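Local coordinates for protein capsid (Human calicivirus NLV/Boxer/2001/US, PDB 4RDL) that forms the protruding (P) domain of a norovirus capsid protein and, as a dimer, binds histo-blood group glycans such as the Lewis y tetrasaccharide, at residues A[112-117]-A[139-144]; A[183-188]-A[221-226]. All coordinates share one frame; numbering follows the deposited sequence.

Contact 1 of 2, residues A[112-117]-A[139-144]; sequences NCDLHM and HSYDAT. With GAL (beta-D-galactopyranose), chain C; FUC (alpha-L-fucopyranose), chain B.
Tyr141 reaches across to Asp114 and gives its hydroxyl hydrogen to OD1, with OH and OD1 2.7 Å apart. The bond falls on the syn lone pair of OD1, and the carboxylate lies only 15° from the plane of the phenol ring. OD2, the other oxygen, accepts from the galactose: O3 of GAL sits 2.7 Å from Asp114 OD2. A water, lying in the plane of the imidazole at its edge, donates to OD2 and joins it to His139 NE2. Both carboxylate oxygens are therefore engaged, and Tyr141, with the water-linked His139 beside it, forms a second shell that helps fix the rotation of a sugar-binding aspartate. The tyrosine hydroxyl rests over the centre of the His139 ring, 3.1 Å above its plane.

Backbone groups are paired as well. Ser140 N donates to Cys113 O at 3.0 Å, and Asn112 N donates to Ser140 O. The Ser140 hydroxyl lies between its own backbone N and carbonyl carbon (chi1 55°), where OG accepts from Cys113 N at 3.1 Å; it is also hydrogen-bonded to Phe110 O. Asn112 OD1 lies 3.6 Å from Tyr141 CB, but its polar partner is Arg178. Next along the glycan site, His116 brings its ring edge to the fucose, CE1 being 3.3 Å from FUC O2, while Ser176 holds its NE2.

Asp114 and His139 form an antiparallel, non-hydrogen-bonded pair where strand 133-139 ends, and the chain turns away through an inverse gamma turn centred on Ser140. Strand 113-121 runs between strand 133-139, an outermost strand of the sheet within this chain, and strand 167-177, which supplies Ser176 and Trp174 to the same pocket.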
loop_
_atom_site.group_PDB
_atom_site.type_symbol
_atom_site.label_atom_id
_atom_site.label_comp_id
_atom_site.label_asym_id
_atom_site.label_seq_id
_atom_site.Cartn_x
_atom_site.Cartn_y
_atom_site.Cartn_z
ATOM N N ASN A 112 -0.657 19.407 -13.051
ATOM C CA ASN A 112 -1.542 20.522 -13.376
ATOM C C ASN A 112 -2.885 20.469 -12.671
ATOM O O ASN A 112 -3.905 20.834 -13.251
ATOM C CB ASN A 112 -1.763 20.653 -14.889
ATOM C CG ASN A 112 -2.132 22.069 -15.288
ATOM O OD1 ASN A 112 -1.523 23.026 -14.817
ATOM N ND2 ASN A 112 -3.137 22.212 -16.143
ATOM N N CYS A 113 -2.878 20.031 -11.415
ATOM C CA CYS A 113 -4.114 19.887 -10.665
ATOM C C CYS A 113 -3.910 20.166 -9.183
ATOM O O CYS A 113 -2.793 20.451 -8.741
ATOM C CB CYS A 113 -4.712 18.494 -10.887
ATOM S SG CYS A 113 -3.581 17.142 -10.445
ATOM N N ASP A 114 -5.002 20.110 -8.430
ATOM C CA ASP A 114 -4.961 20.387 -7.002
ATOM C C ASP A 114 -4.920 19.079 -6.226
ATOM O O ASP A 114 -5.851 18.268 -6.301
ATOM C CB ASP A 114 -6.181 21.202 -6.571
ATOM C CG ASP A 114 -6.141 22.643 -7.067
ATOM O OD1 ASP A 114 -5.231 23.012 -7.846
ATOM O OD2 ASP A 114 -7.041 23.409 -6.663
ATOM N N LEU A 115 -3.821 18.873 -5.511
ATOM C CA LEU A 115 -3.638 17.696 -4.675
ATOM C C LEU A 115 -4.103 18.008 -3.262
ATOM O O LEU A 115 -3.511 18.845 -2.573
ATOM C CB LEU A 115 -2.167 17.281 -4.642
ATOM C CG LEU A 115 -1.464 17.179 -6.000
ATOM C CD1 LEU A 115 0.026 16.926 -5.793
ATOM C CD2 LEU A 115 -2.097 16.076 -6.857
ATOM N N HIS A 116 -5.165 17.340 -2.837
ATOM C CA HIS A 116 -5.699 17.542 -1.496
ATOM C C HIS A 116 -5.097 16.492 -0.589
ATOM O O HIS A 116 -5.446 15.309 -0.675
ATOM C CB HIS A 116 -7.228 17.454 -1.510
ATOM C CG HIS A 116 -7.866 18.475 -2.396
ATOM N ND1 HIS A 116 -8.311 19.693 -1.923
ATOM C CD2 HIS A 116 -8.086 18.483 -3.731
ATOM C CE1 HIS A 116 -8.802 20.396 -2.928
ATOM N NE2 HIS A 116 -8.668 19.689 -4.038
ATOM N N MET A 117 -4.177 16.935 0.263
ATOM C CA MET A 117 -3.375 16.032 1.078
ATOM C C MET A 117 -3.871 15.998 2.508
ATOM O O MET A 117 -4.312 17.012 3.062
ATOM C CB MET A 117 -1.905 16.471 1.090
ATOM C CG MET A 117 -1.300 16.765 -0.277
ATOM S SD MET A 117 -1.209 15.343 -1.376
ATOM C CE MET A 117 0.042 14.341 -0.591
ATOM N N HIS A 139 -0.713 22.606 -5.156
ATOM C CA HIS A 139 -0.834 22.742 -6.606
ATOM C C HIS A 139 0.331 22.048 -7.290
ATOM O O HIS A 139 1.489 22.344 -6.991
ATOM C CB HIS A 139 -0.798 24.222 -7.001
ATOM C CG HIS A 139 -1.970 25.009 -6.510
ATOM N ND1 HIS A 139 -2.025 26.386 -6.590
ATOM C CD2 HIS A 139 -3.133 24.617 -5.943
ATOM C CE1 HIS A 139 -3.175 26.805 -6.093
ATOM N NE2 HIS A 139 -3.868 25.754 -5.695
ATOM N N SER A 140 0.044 21.144 -8.226
ATOM C CA SER A 140 1.114 20.564 -9.040
ATOM C C SER A 140 1.314 21.405 -10.307
ATOM O O SER A 140 1.271 20.902 -11.437
ATOM C CB SER A 140 0.871 19.085 -9.360
ATOM O OG SER A 140 -0.385 18.888 -9.974
ATOM N N TYR A 141 1.518 22.701 -10.092
ATOM C CA TYR A 141 1.702 23.670 -11.167
ATOM C C TYR A 141 2.220 24.967 -10.570
ATOM O O TYR A 141 2.244 25.109 -9.343
ATOM C CB TYR A 141 0.398 23.897 -11.956
ATOM C CG TYR A 141 -0.821 24.266 -11.130
ATOM C CD1 TYR A 141 -1.152 25.599 -10.894
ATOM C CD2 TYR A 141 -1.650 23.276 -10.595
ATOM C CE1 TYR A 141 -2.271 25.939 -10.150
ATOM C CE2 TYR A 141 -2.772 23.605 -9.843
ATOM C CZ TYR A 141 -3.079 24.937 -9.631
ATOM O OH TYR A 141 -4.188 25.277 -8.896
ATOM N N ASP A 142 2.615 25.893 -11.451
ATOM C CA ASP A 142 3.291 27.155 -11.114
ATOM C C ASP A 142 4.752 26.929 -10.726
ATOM O O ASP A 142 5.142 25.824 -10.347
ATOM C CB ASP A 142 2.554 27.950 -10.024
ATOM C CG ASP A 142 1.203 28.459 -10.481
ATOM O OD1 ASP A 142 0.991 28.623 -11.706
ATOM O OD2 ASP A 142 0.350 28.706 -9.609
ATOM N N ALA A 143 5.554 27.982 -10.832
ATOM C CA ALA A 143 6.990 27.881 -10.591
ATOM C C ALA A 143 7.303 27.410 -9.172
ATOM O O ALA A 143 8.364 26.839 -8.921
ATOM C CB ALA A 143 7.668 29.210 -10.874
ATOM N N THR A 144 6.374 27.661 -8.249
ATOM C CA THR A 144 6.547 27.271 -6.854
ATOM C C THR A 144 6.313 25.773 -6.620
ATOM O O THR A 144 6.531 25.269 -5.519
ATOM C CB THR A 144 5.640 28.088 -5.931
ATOM O OG1 THR A 144 4.320 28.154 -6.490
ATOM C CG2 THR A 144 6.180 29.503 -5.789
HETATM C C1 GAL C . -12.600 24.467 -5.944
HETATM C C2 GAL C . -11.594 23.517 -5.334
HETATM C C3 GAL C . -10.239 23.697 -5.913
HETATM C C4 GAL C . -10.252 23.636 -7.335
HETATM C C5 GAL C . -11.217 24.642 -7.874
HETATM C C6 GAL C . -11.344 24.648 -9.329
HETATM O O2 GAL C . -11.562 23.735 -3.926
HETATM O O3 GAL C . -9.333 22.730 -5.346
HETATM O O4 GAL C . -10.615 22.287 -7.773
HETATM O O5 GAL C . -12.578 24.403 -7.318
HETATM O O6 GAL C . -12.100 25.634 -9.859
HETATM C C1 FUC B . -11.729 22.554 -3.220
HETATM C C2 FUC B . -11.372 22.773 -1.811
HETATM C C3 FUC B . -12.303 23.733 -1.175
HETATM C C4 FUC B . -13.725 23.317 -1.294
HETATM C C5 FUC B . -14.100 22.978 -2.725
HETATM C C6 FUC B . -15.472 22.430 -2.828
HETATM O O2 FUC B . -10.063 23.263 -1.740
HETATM O O3 FUC B . -11.958 23.940 0.158
HETATM O O4 FUC B . -13.958 22.214 -0.486
HETATM O O5 FUC B . -13.164 22.078 -3.328
HETATM O O HOH W 1 -6.433 25.498 -4.962
#

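Contact 2 of 2, residues A[183-188]-A[221-226]; sequences LNLWAV and FPTVSN
Leu183 holds CG anti to its backbone N (chi1 -179°), and Leu185 holds CG anti to its carbonyl carbon (chi1 -57°); both side chains set out toward the 221-226 loop. The contact is loop against loop: a type II beta turn, Thr223 to Asn226, meets the chain at Leu183 and the start of a type I turn, Asn184 to Ala187. Leu183 crosses Thr223 at about a right angle, its CD2 lying 3.9 Å from Thr223 CB, and the same methyl touches the Val224 carbonyl oxygen. Leu185 divides its branches, CD2 against Thr223 CG2 at 3.8 Å and CD1 against Asn226 O.

No direct hydrogen bond joins the loops. Thr223 OG1 instead donates to Asn226 O within its own turn, and in the other loop Asn184 OD1 accepts from Trp186 N, an Asx turn. Leu183 and Thr223 both touch Val175 of strand 167-177. Val224, directed away from the leucines, touches Thr129 of the second subunit and a fucose other than the one beside His116, placing this turn at both glycan pocket and dimer interface. A water links the loops, accepting from Leu183 N at 2.8 Å and donating to Ser225 OG, which itself donates to Val224 O at 2.6 Å.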
loop_
_atom_site.group_PDB
_atom_site.type_symbol
_atom_site.label_atom_id
_atom_site.label_comp_id
_atom_site.label_asym_id
_atom_site.label_seq_id
_atom_site.Cartn_x
_atom_site.Cartn_y
_atom_site.Cartn_z
ATOM N N LEU A 183 -9.320 18.321 -15.483
ATOM C CA LEU A 183 -8.439 17.380 -14.804
ATOM C C LEU A 183 -7.910 16.370 -15.811
ATOM O O LEU A 183 -8.678 15.595 -16.394
ATOM C CB LEU A 183 -9.173 16.679 -13.660
ATOM C CG LEU A 183 -8.349 15.682 -12.840
ATOM C CD1 LEU A 183 -7.105 16.344 -12.232
ATOM C CD2 LEU A 183 -9.209 15.056 -11.752
ATOM N N ASN A 184 -6.602 16.403 -16.034
ATOM C CA ASN A 184 -5.958 15.554 -17.031
ATOM C C ASN A 184 -5.049 14.538 -16.352
ATOM O O ASN A 184 -3.957 14.875 -15.884
ATOM C CB ASN A 184 -5.162 16.422 -18.012
ATOM C CG ASN A 184 -4.405 15.608 -19.042
ATOM O OD1 ASN A 184 -4.544 14.390 -19.118
ATOM N ND2 ASN A 184 -3.599 16.288 -19.853
ATOM N N LEU A 185 -5.511 13.292 -16.289
ATOM C CA LEU A 185 -4.781 12.241 -15.589
ATOM C C LEU A 185 -3.561 11.726 -16.361
ATOM O O LEU A 185 -2.835 10.854 -15.870
ATOM C CB LEU A 185 -5.723 11.095 -15.212
ATOM C CG LEU A 185 -6.922 11.508 -14.353
ATOM C CD1 LEU A 185 -7.697 10.269 -13.918
ATOM C CD2 LEU A 185 -6.479 12.321 -13.139
ATOM N N TRP A 186 -3.342 12.279 -17.553
ATOM C CA TRP A 186 -2.169 11.974 -18.373
ATOM C C TRP A 186 -1.131 13.107 -18.366
ATOM O O TRP A 186 -0.054 12.969 -18.949
ATOM C CB TRP A 186 -2.590 11.677 -19.818
ATOM C CG TRP A 186 -2.979 10.234 -20.080
ATOM C CD1 TRP A 186 -2.208 9.263 -20.661
ATOM C CD2 TRP A 186 -4.238 9.619 -19.782
ATOM N NE1 TRP A 186 -2.911 8.083 -20.740
ATOM C CE2 TRP A 186 -4.157 8.274 -20.207
ATOM C CE3 TRP A 186 -5.427 10.074 -19.201
ATOM C CZ2 TRP A 186 -5.217 7.382 -20.068
ATOM C CZ3 TRP A 186 -6.470 9.188 -19.057
ATOM C CH2 TRP A 186 -6.359 7.853 -19.490
ATOM N N ALA A 187 -1.444 14.225 -17.711
ATOM C CA ALA A 187 -0.479 15.317 -17.607
ATOM C C ALA A 187 0.730 14.888 -16.795
ATOM O O ALA A 187 0.591 14.220 -15.771
ATOM C CB ALA A 187 -1.117 16.544 -16.972
ATOM N N VAL A 188 1.915 15.278 -17.252
ATOM C CA VAL A 188 3.142 15.020 -16.511
ATOM C C VAL A 188 3.459 16.241 -15.657
ATOM O O VAL A 188 3.541 17.354 -16.173
ATOM C CB VAL A 188 4.327 14.738 -17.458
ATOM C CG1 VAL A 188 5.573 14.412 -16.654
ATOM C CG2 VAL A 188 4.000 13.595 -18.401
ATOM N N PHE A 221 -11.362 6.128 -7.756
ATOM C CA PHE A 221 -10.626 6.945 -6.800
ATOM C C PHE A 221 -11.164 8.365 -6.936
ATOM O O PHE A 221 -11.618 8.753 -8.012
ATOM C CB PHE A 221 -9.131 6.899 -7.142
ATOM C CG PHE A 221 -8.276 7.762 -6.254
ATOM C CD1 PHE A 221 -7.704 7.246 -5.102
ATOM C CD2 PHE A 221 -8.040 9.084 -6.581
ATOM C CE1 PHE A 221 -6.924 8.047 -4.283
ATOM C CE2 PHE A 221 -7.259 9.888 -5.776
ATOM C CZ PHE A 221 -6.703 9.369 -4.622
ATOM N N PRO A 222 -11.134 9.147 -5.847
ATOM C CA PRO A 222 -11.680 10.514 -5.897
ATOM C C PRO A 222 -10.788 11.533 -6.632
ATOM O O PRO A 222 -10.395 12.560 -6.061
ATOM C CB PRO A 222 -11.825 10.886 -4.415
ATOM C CG PRO A 222 -10.749 10.085 -3.746
ATOM C CD PRO A 222 -10.780 8.752 -4.473
ATOM N N THR A 223 -10.468 11.228 -7.886
ATOM C CA THR A 223 -10.028 12.238 -8.839
ATOM C C THR A 223 -11.322 12.864 -9.366
ATOM O O THR A 223 -11.940 12.376 -10.329
ATOM C CB THR A 223 -9.182 11.631 -9.981
ATOM O OG1 THR A 223 -9.654 10.314 -10.271
ATOM C CG2 THR A 223 -7.690 11.550 -9.590
ATOM N N VAL A 224 -11.766 13.915 -8.687
ATOM C CA VAL A 224 -13.100 14.460 -8.915
ATOM C C VAL A 224 -13.222 15.032 -10.324
ATOM O O VAL A 224 -12.359 15.787 -10.775
ATOM C CB VAL A 224 -13.449 15.487 -7.823
ATOM C CG1 VAL A 224 -14.771 16.188 -8.115
ATOM C CG2 VAL A 224 -13.492 14.794 -6.465
ATOM N N SER A 225 -14.308 14.642 -10.999
ATOM C CA SER A 225 -14.594 14.893 -12.426
ATOM C C SER A 225 -14.101 13.793 -13.378
ATOM O O SER A 225 -14.528 13.728 -14.534
ATOM C CB SER A 225 -14.167 16.291 -12.912
ATOM O OG SER A 225 -12.799 16.333 -13.289
ATOM N N ASN A 226 -13.217 12.924 -12.888
ATOM C CA ASN A 226 -12.787 11.751 -13.647
ATOM C C ASN A 226 -12.275 10.684 -12.693
ATOM O O ASN A 226 -11.066 10.475 -12.572
ATOM C CB ASN A 226 -11.698 12.110 -14.657
ATOM C CG ASN A 226 -11.519 11.038 -15.718
ATOM O OD1 ASN A 226 -11.886 9.882 -15.513
ATOM N ND2 ASN A 226 -10.957 11.418 -16.859
HETATM O O HOH W 2 -12.067 17.809 -15.507
HETATM O O HOH W 3 -11.118 14.798 -17.253
#

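In the fold
From the N terminus the chain runs through strands 35-38, 72-80 and 83-89 before it enters strand 113-121, goes out and returns along strand 133-139, and contact 1 closes that excursion at the edge of its sheet. It then passes through strands 145-146, 151-154 and 167-177 before contact 2 opens, so the two are in series, neither enclosing nor crossing the other. Contact 2 closes a longer loop that includes strand 213-220 of the other sheet, tying the chain leaving strand 167-177 to the turn before strand 228-231. Their centres are 12 Å apart, and they pack directly through Cys113 CB and Leu183 CD1, 3.5 Å apart. Together they bring Asp114, His116 and Val224 to one glycan pocket.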